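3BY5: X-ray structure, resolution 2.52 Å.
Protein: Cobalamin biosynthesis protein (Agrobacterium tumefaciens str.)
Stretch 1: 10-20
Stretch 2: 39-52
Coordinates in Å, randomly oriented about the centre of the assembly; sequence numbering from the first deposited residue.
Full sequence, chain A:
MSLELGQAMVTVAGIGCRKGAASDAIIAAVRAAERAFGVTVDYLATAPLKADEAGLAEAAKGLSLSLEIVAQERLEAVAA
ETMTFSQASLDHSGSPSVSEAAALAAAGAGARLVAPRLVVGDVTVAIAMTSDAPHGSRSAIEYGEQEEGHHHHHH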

ATOM      1  N   VAL A  10      13.348   2.803  -8.346  1.00 54.57           N
ATOM      2  CA  VAL A  10      12.473   2.520  -7.167  1.00 54.88           C
ATOM      3  C   VAL A  10      12.708   1.097  -6.626  1.00 52.88           C
ATOM      4  O   VAL A  10      12.700   0.119  -7.377  1.00 50.35           O
ATOM      5  CB  VAL A  10      10.971   2.807  -7.495  1.00 56.61           C
ATOM      6  CG1 VAL A  10      10.016   2.189  -6.460  1.00 60.66           C
ATOM      7  CG2 VAL A  10      10.730   4.312  -7.609  1.00 55.93           C
ATOM      8  N   THR A  11      12.940   1.010  -5.315  1.00 50.68           N
ATOM      9  CA  THR A  11      13.217  -0.256  -4.632  1.00 46.56           C
ATOM     10  C   THR A  11      12.249  -0.558  -3.470  1.00 42.45           C
ATOM     11  O   THR A  11      12.064   0.250  -2.553  1.00 40.51           O
ATOM     12  CB  THR A  11      14.721  -0.380  -4.214  1.00 48.33           C
ATOM     13  OG1 THR A  11      14.834  -0.973  -2.915  1.00 52.18           O
ATOM     14  CG2 THR A  11      15.411   0.976  -4.218  1.00 50.59           C
ATOM     15  N   VAL A  12      11.644  -1.742  -3.546  1.00 36.73           N
ATOM     16  CA  VAL A  12      10.595  -2.183  -2.633  1.00 33.33           C
ATOM     17  C   VAL A  12      11.119  -3.308  -1.751  1.00 34.14           C
ATOM     18  O   VAL A  12      11.740  -4.241  -2.254  1.00 40.18           O
ATOM     19  CB  VAL A  12       9.350  -2.686  -3.430  1.00 31.75           C
ATOM     20  CG1 VAL A  12       8.258  -3.200  -2.507  1.00 28.39           C
ATOM     21  CG2 VAL A  12       8.799  -1.582  -4.308  1.00 34.35           C
ATOM     22  N   ALA A  13      10.882  -3.220  -0.442  1.00 32.10           N
ATOM     23  CA  ALA A  13      11.177  -4.330   0.464  1.00 28.22           C
ATOM     24  C   ALA A  13       9.907  -5.041   0.903  1.00 30.88           C
ATOM     25  O   ALA A  13       9.064  -4.452   1.575  1.00 33.20           O
ATOM     26  CB  ALA A  13      11.950  -3.856   1.668  1.00 29.01           C
ATOM     27  N   GLY A  14       9.772  -6.304   0.510  1.00 30.82           N
ATOM     28  CA  GLY A  14       8.663  -7.148   0.953  1.00 31.09           C
ATOM     29  C   GLY A  14       8.950  -7.704   2.331  1.00 33.24           C
ATOM     30  O   GLY A  14      10.020  -8.266   2.562  1.00 34.77           O
ATOM     31  N   ILE A  15       8.002  -7.543   3.249  1.00 33.87           N
ATOM     32  CA  ILE A  15       8.201  -7.936   4.650  1.00 33.24           C
ATOM     33  C   ILE A  15       7.286  -9.085   5.068  1.00 34.56           C
ATOM     34  O   ILE A  15       6.073  -9.034   4.872  1.00 33.01           O
ATOM     35  CB  ILE A  15       7.994  -6.747   5.630  1.00 31.17           C
ATOM     36  CG1 ILE A  15       8.767  -5.498   5.182  1.00 32.58           C
ATOM     37  CG2 ILE A  15       8.376  -7.141   7.058  1.00 34.90           C
ATOM     38  CD1 ILE A  15      10.276  -5.672   5.104  1.00 34.57           C
ATOM     39  N   GLY A  16       7.890 -10.123   5.634  1.00 39.21           N
ATOM     40  CA  GLY A  16       7.154 -11.206   6.266  1.00 44.55           C
ATOM     41  C   GLY A  16       7.663 -11.382   7.678  1.00 49.37           C
ATOM     42  O   GLY A  16       8.852 -11.207   7.937  1.00 49.14           O
ATOM     43  N   CYS A  17       6.761 -11.703   8.598  1.00 56.78           N
ATOM     44  CA  CYS A  17       7.135 -11.993   9.982  1.00 65.07           C
ATOM     45  C   CYS A  17       6.127 -12.919  10.639  1.00 69.83           C
ATOM     46  O   CYS A  17       5.001 -13.067  10.156  1.00 70.25           O
ATOM     47  CB  CYS A  17       7.296 -10.707  10.804  1.00 65.72           C
ATOM     48  SG  CYS A  17       5.982  -9.493  10.596  1.00 70.17           S
ATOM     49  N   ARG A  18       6.545 -13.552  11.734  1.00 76.56           N
ATOM     50  CA  ARG A  18       5.660 -14.408  12.517  1.00 82.29           C
ATOM     51  C   ARG A  18       4.722 -13.529  13.351  1.00 84.80           C
ATOM     52  O   ARG A  18       5.060 -12.380  13.665  1.00 84.97           O
ATOM     53  CB  ARG A  18       6.474 -15.360  13.410  1.00 82.79           C
ATOM     54  CG  ARG A  18       6.104 -16.844  13.265  1.00 86.27           C
ATOM     55  CD  ARG A  18       4.764 -17.183  13.920  1.00 89.53           C
ATOM     56  NE  ARG A  18       3.989 -18.150  13.140  1.00 93.38           N
ATOM     57  CZ  ARG A  18       3.145 -17.836  12.156  1.00 96.92           C
ATOM     58  NH1 ARG A  18       2.491 -18.795  11.514  1.00 98.79           N
ATOM     59  NH2 ARG A  18       2.950 -16.571  11.802  1.00 97.14           N
ATOM     60  N   LYS A  19       3.542 -14.066  13.670  1.00 87.39           N
ATOM     61  CA  LYS A  19       2.535 -13.387  14.495  1.00 88.30           C
ATOM     62  C   LYS A  19       3.145 -12.920  15.812  1.00 86.11           C
ATOM     63  O   LYS A  19       3.609 -13.732  16.618  1.00 86.98           O
ATOM     64  CB  LYS A  19       1.344 -14.314  14.782  1.00 89.27           C
ATOM     65  CG  LYS A  19       0.540 -14.773  13.566  1.00 91.27           C
ATOM     66  CD  LYS A  19      -0.387 -15.926  13.949  1.00 91.35           C
ATOM     67  CE  LYS A  19      -1.065 -16.554  12.741  1.00 92.70           C
ATOM     68  NZ  LYS A  19      -1.799 -17.796  13.119  1.00 91.95           N
ATOM     69  N   GLY A  20       3.162 -11.606  16.004  1.00 83.34           N
ATOM     70  CA  GLY A  20       3.743 -11.004  17.193  1.00 81.45           C
ATOM     71  C   GLY A  20       5.192 -10.654  16.942  1.00 81.49           C
ATOM     72  O   GLY A  20       6.099 -11.356  17.397  1.00 84.12           O
ATOM     73  N   VAL A  39      21.477  -1.077  -0.818  1.00 45.84           N
ATOM     74  CA  VAL A  39      20.248  -0.491  -1.349  1.00 45.36           C
ATOM     75  C   VAL A  39      19.671   0.522  -0.366  1.00 47.31           C
ATOM     76  O   VAL A  39      20.126   0.626   0.777  1.00 47.43           O
ATOM     77  CB  VAL A  39      19.175  -1.569  -1.691  1.00 43.44           C
ATOM     78  CG1 VAL A  39      19.660  -2.483  -2.811  1.00 41.13           C
ATOM     79  CG2 VAL A  39      18.780  -2.377  -0.454  1.00 38.55           C
ATOM     80  N   THR A  40      18.682   1.278  -0.828  1.00 48.31           N
ATOM     81  CA  THR A  40      17.930   2.169   0.040  1.00 48.66           C
ATOM     82  C   THR A  40      16.465   1.970  -0.284  1.00 44.89           C
ATOM     83  O   THR A  40      16.021   2.303  -1.377  1.00 44.51           O
ATOM     84  CB  THR A  40      18.316   3.658  -0.147  1.00 50.81           C
ATOM     85  OG1 THR A  40      19.674   3.762  -0.603  1.00 55.85           O
ATOM     86  CG2 THR A  40      18.158   4.413   1.170  1.00 51.30           C
ATOM     87  N   VAL A  41      15.733   1.403   0.669  1.00 41.62           N
ATOM     88  CA  VAL A  41      14.317   1.085   0.511  1.00 38.74           C
ATOM     89  C   VAL A  41      13.485   2.364   0.512  1.00 39.67           C
ATOM     90  O   VAL A  41      13.614   3.196   1.412  1.00 42.67           O
ATOM     91  CB  VAL A  41      13.836   0.149   1.650  1.00 37.44           C
ATOM     92  CG1 VAL A  41      12.369  -0.175   1.502  1.00 32.16           C
ATOM     93  CG2 VAL A  41      14.659  -1.127   1.673  1.00 38.05           C
ATOM     94  N   ASP A  42      12.643   2.526  -0.503  1.00 40.34           N
ATOM     95  CA  ASP A  42      11.746   3.674  -0.551  1.00 42.78           C
ATOM     96  C   ASP A  42      10.267   3.294  -0.517  1.00 41.81           C
ATOM     97  O   ASP A  42       9.397   4.160  -0.596  1.00 41.21           O
ATOM     98  CB  ASP A  42      12.078   4.604  -1.730  1.00 48.52           C
ATOM     99  CG  ASP A  42      12.480   3.852  -2.981  1.00 53.85           C
ATOM    100  OD1 ASP A  42      11.683   3.009  -3.437  1.00 64.33           O
ATOM    101  OD2 ASP A  42      13.585   4.112  -3.509  1.00 52.13           O
ATOM    102  N   TYR A  43       9.991   2.002  -0.349  1.00 40.44           N
ATOM    103  CA  TYR A  43       8.621   1.501  -0.305  1.00 37.65           C
ATOM    104  C   TYR A  43       8.557   0.126   0.372  1.00 32.63           C
ATOM    105  O   TYR A  43       9.379  -0.739   0.102  1.00 32.25           O
ATOM    106  CB  TYR A  43       8.071   1.433  -1.736  1.00 43.56           C
ATOM    107  CG  TYR A  43       6.572   1.398  -1.848  1.00 44.88           C
ATOM    108  CD1 TYR A  43       5.921   0.222  -2.189  1.00 48.70           C
ATOM    109  CD2 TYR A  43       5.805   2.542  -1.629  1.00 46.81           C
ATOM    110  CE1 TYR A  43       4.543   0.170  -2.299  1.00 49.18           C
ATOM    111  CE2 TYR A  43       4.418   2.502  -1.737  1.00 48.81           C
ATOM    112  CZ  TYR A  43       3.798   1.307  -2.074  1.00 48.33           C
ATOM    113  OH  TYR A  43       2.433   1.230  -2.191  1.00 48.59           O
ATOM    114  N   LEU A  44       7.593  -0.065   1.263  1.00 30.15           N
ATOM    115  CA  LEU A  44       7.410  -1.354   1.940  1.00 31.45           C
ATOM    116  C   LEU A  44       6.184  -2.096   1.426  1.00 32.91           C
ATOM    117  O   LEU A  44       5.223  -1.477   0.975  1.00 35.53           O
ATOM    118  CB  LEU A  44       7.275  -1.168   3.452  1.00 30.63           C
ATOM    119  CG  LEU A  44       8.489  -0.782   4.286  1.00 31.68           C
ATOM    120  CD1 LEU A  44       8.081  -0.731   5.736  1.00 31.13           C
ATOM    121  CD2 LEU A  44       9.625  -1.765   4.087  1.00 29.17           C
ATOM    122  N   ALA A  45       6.220  -3.424   1.510  1.00 33.93           N
ATOM    123  CA  ALA A  45       5.115  -4.264   1.040  1.00 34.09           C
ATOM    124  C   ALA A  45       4.955  -5.532   1.871  1.00 35.42           C
ATOM    125  O   ALA A  45       5.923  -6.033   2.449  1.00 33.54           O
ATOM    126  CB  ALA A  45       5.286  -4.614  -0.427  1.00 29.63           C
ATOM    127  N   THR A  46       3.727  -6.044   1.919  1.00 33.58           N
ATOM    128  CA  THR A  46       3.418  -7.243   2.688  1.00 36.03           C
ATOM    129  C   THR A  46       2.242  -8.017   2.114  1.00 35.96           C
ATOM    130  O   THR A  46       1.487  -7.513   1.288  1.00 40.10           O
ATOM    131  CB  THR A  46       3.171  -6.925   4.197  1.00 35.56           C
ATOM    132  OG1 THR A  46       3.157  -8.142   4.950  1.00 41.67           O
ATOM    133  CG2 THR A  46       1.863  -6.176   4.422  1.00 33.95           C
ATOM    134  N   ALA A  47       2.116  -9.258   2.560  1.00 39.37           N
ATOM    135  CA  ALA A  47       0.990 -10.114   2.236  1.00 41.13           C
ATOM    136  C   ALA A  47      -0.129  -9.775   3.213  1.00 43.56           C
ATOM    137  O   ALA A  47       0.130  -9.070   4.187  1.00 44.44           O
ATOM    138  CB  ALA A  47       1.412 -11.543   2.394  1.00 41.10           C
ATOM    139  N   PRO A  48      -1.337 -10.267   2.955  1.00 47.60           N
ATOM    140  CA  PRO A  48      -2.461 -10.074   3.879  1.00 50.65           C
ATOM    141  C   PRO A  48      -2.102 -10.492   5.301  1.00 54.09           C
ATOM    142  O   PRO A  48      -1.827 -11.667   5.547  1.00 55.82           O
ATOM    143  CB  PRO A  48      -3.536 -11.003   3.313  1.00 50.98           C
ATOM    144  CG  PRO A  48      -3.228 -11.081   1.860  1.00 48.42           C
ATOM    145  CD  PRO A  48      -1.733 -11.018   1.751  1.00 47.34           C
ATOM    146  N   LEU A  49      -2.107  -9.536   6.224  1.00 59.25           N
ATOM    147  CA  LEU A  49      -1.531  -9.744   7.546  1.00 64.59           C
ATOM    148  C   LEU A  49      -2.505 -10.479   8.462  1.00 69.67           C
ATOM    149  O   LEU A  49      -3.720 -10.415   8.271  1.00 68.27           O
ATOM    150  CB  LEU A  49      -1.130  -8.407   8.173  1.00 62.60           C
ATOM    151  CG  LEU A  49      -1.820  -7.162   7.614  1.00 56.57           C
ATOM    152  CD1 LEU A  49      -3.244  -7.056   8.142  1.00 55.89           C
ATOM    153  CD2 LEU A  49      -1.025  -5.910   7.949  1.00 54.42           C
ATOM    154  N   LYS A  50      -1.965 -11.178   9.455  1.00 75.84           N
ATOM    155  CA  LYS A  50      -2.557 -12.424   9.926  1.00 83.13           C
ATOM    156  C   LYS A  50      -3.296 -12.219  11.245  1.00 87.12           C
ATOM    157  O   LYS A  50      -4.460 -11.821  11.259  1.00 86.02           O
ATOM    158  CB  LYS A  50      -1.482 -13.500  10.088  1.00 83.47           C
ATOM    159  CG  LYS A  50      -1.315 -14.398   8.872  1.00 83.36           C
ATOM    160  CD  LYS A  50      -0.394 -15.569   9.173  1.00 83.95           C
ATOM    161  CE  LYS A  50       1.035 -15.271   8.749  1.00 85.90           C
ATOM    162  NZ  LYS A  50       1.733 -14.393   9.729  1.00 83.38           N
ATOM    163  N   ALA A  51      -2.611 -12.495  12.350  1.00 93.48           N
ATOM    164  CA  ALA A  51      -3.163 -12.244  13.675  1.00 97.75           C
ATOM    165  C   ALA A  51      -2.584 -10.971  14.281  1.00 99.83           C
ATOM    166  O   ALA A  51      -3.313 -10.151  14.841  1.00100.66           O
ATOM    167  CB  ALA A  51      -2.909 -13.432  14.590  1.00 98.37           C
ATOM    168  N   ASP A  52      -1.270 -10.810  14.166  1.00101.72           N
ATOM    169  CA  ASP A  52      -0.619  -9.549  14.500  1.00102.94           C
ATOM    170  C   ASP A  52      -0.350  -8.719  13.250  1.00100.67           C
ATOM    171  O   ASP A  52       0.087  -9.246  12.226  1.00 99.74           O
ATOM    172  CB  ASP A  52       0.687  -9.803  15.255  1.00105.10           C
ATOM    173  CG  ASP A  52       1.208  -8.562  15.952  1.00110.05           C
ATOM    174  OD1 ASP A  52       0.666  -8.205  17.018  1.00113.43           O
ATOM    175  OD2 ASP A  52       2.161  -7.943  15.432  1.00111.85           O
TER
HETATM  176  O   HOH W   1       4.628 -10.881   3.367  1.00 36.82           O

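The two stretches meet as neighbouring parallel strands of one sheet, joined by a short ladder of backbone hydrogen bonds, flanked by apolar side chains and frayed into looser, charged contacts at the far end. The strand directions differ by 37° and the axes approach to 4.5 Å, so the pairing is parallel but twisted; the contact buries 830 Å², both sides summed.

The ladder follows the alternation expected of parallel pairing, in which one residue bonds to two partners that flank its opposite number. Ala13 N donates to Tyr43 O at 3.0 Å with an N-H...O angle of 161°, and Ala45 N donates to Ala13 O at 3.0 Å and 145°, so Ala13 is held on both sides of Leu44. The next rung, Ile15 N to Ala45 O, is the shortest at 2.7 Å and is nearly straight at 163°. Carbonyls also receive CA-H...O contacts: Gly14 CA lies 3.3 Å from Ala45 O, and Val12 CA lies 3.3 Å from Tyr43 O.

Before the ladder, Asp42 takes over the pairing of Thr11. Its OD1 accepts from Thr11 N at 3.0 Å, while Asp42 N donates to Thr11 O at 3.1 Å and 164°. The side chain thus acts as the acceptor for the backbone amide. The bond from Tyr43 N to the same Thr11 O is weak, at 3.5 Å and 121°. Closing this ring brings two acceptors, Thr11 O and Asp42 OD1, to 2.9 Å, which is proximity without a hydrogen bond.

Side chains pack on both faces of the sheet. On the face of Val12, Tyr43 and Ala45, Val12 CG1 meets Ala45 CB at 3.9 Å and Val12 CG2 meets Tyr43 CD1 at 4.0 Å, the methyl lying oblique to the ring. On the other face, Leu44 CD2 is 4.0 Å from both Ala13 CB and Ile15 CG1, while Ala13 CB also reaches Val41 CG1 at 3.7 Å.

Beyond Ile15, direct backbone bonding gives way to water 1, which donates to Ile15 O at 2.8 Å and accepts from Ala47 N at 3.1 Å, bridging the two stretches, from Ile15 in its strand to Ala47 just past the end of the other. Thr46 OG1 also lies 3.1 Å from Ile15 O.

The last contacts show no hydrogen bonds between the stretches. Arg18 NH2 and Lys50 NZ, two donors of like charge, stand 3.2 Å apart, with NZ at the guanidinium edge. Lys19 packs through its aliphatic chain, CD lying 3.6 Å from Ala51 CB. Ala51 and Asp52 are poorly ordered, so distances there deserve less weight.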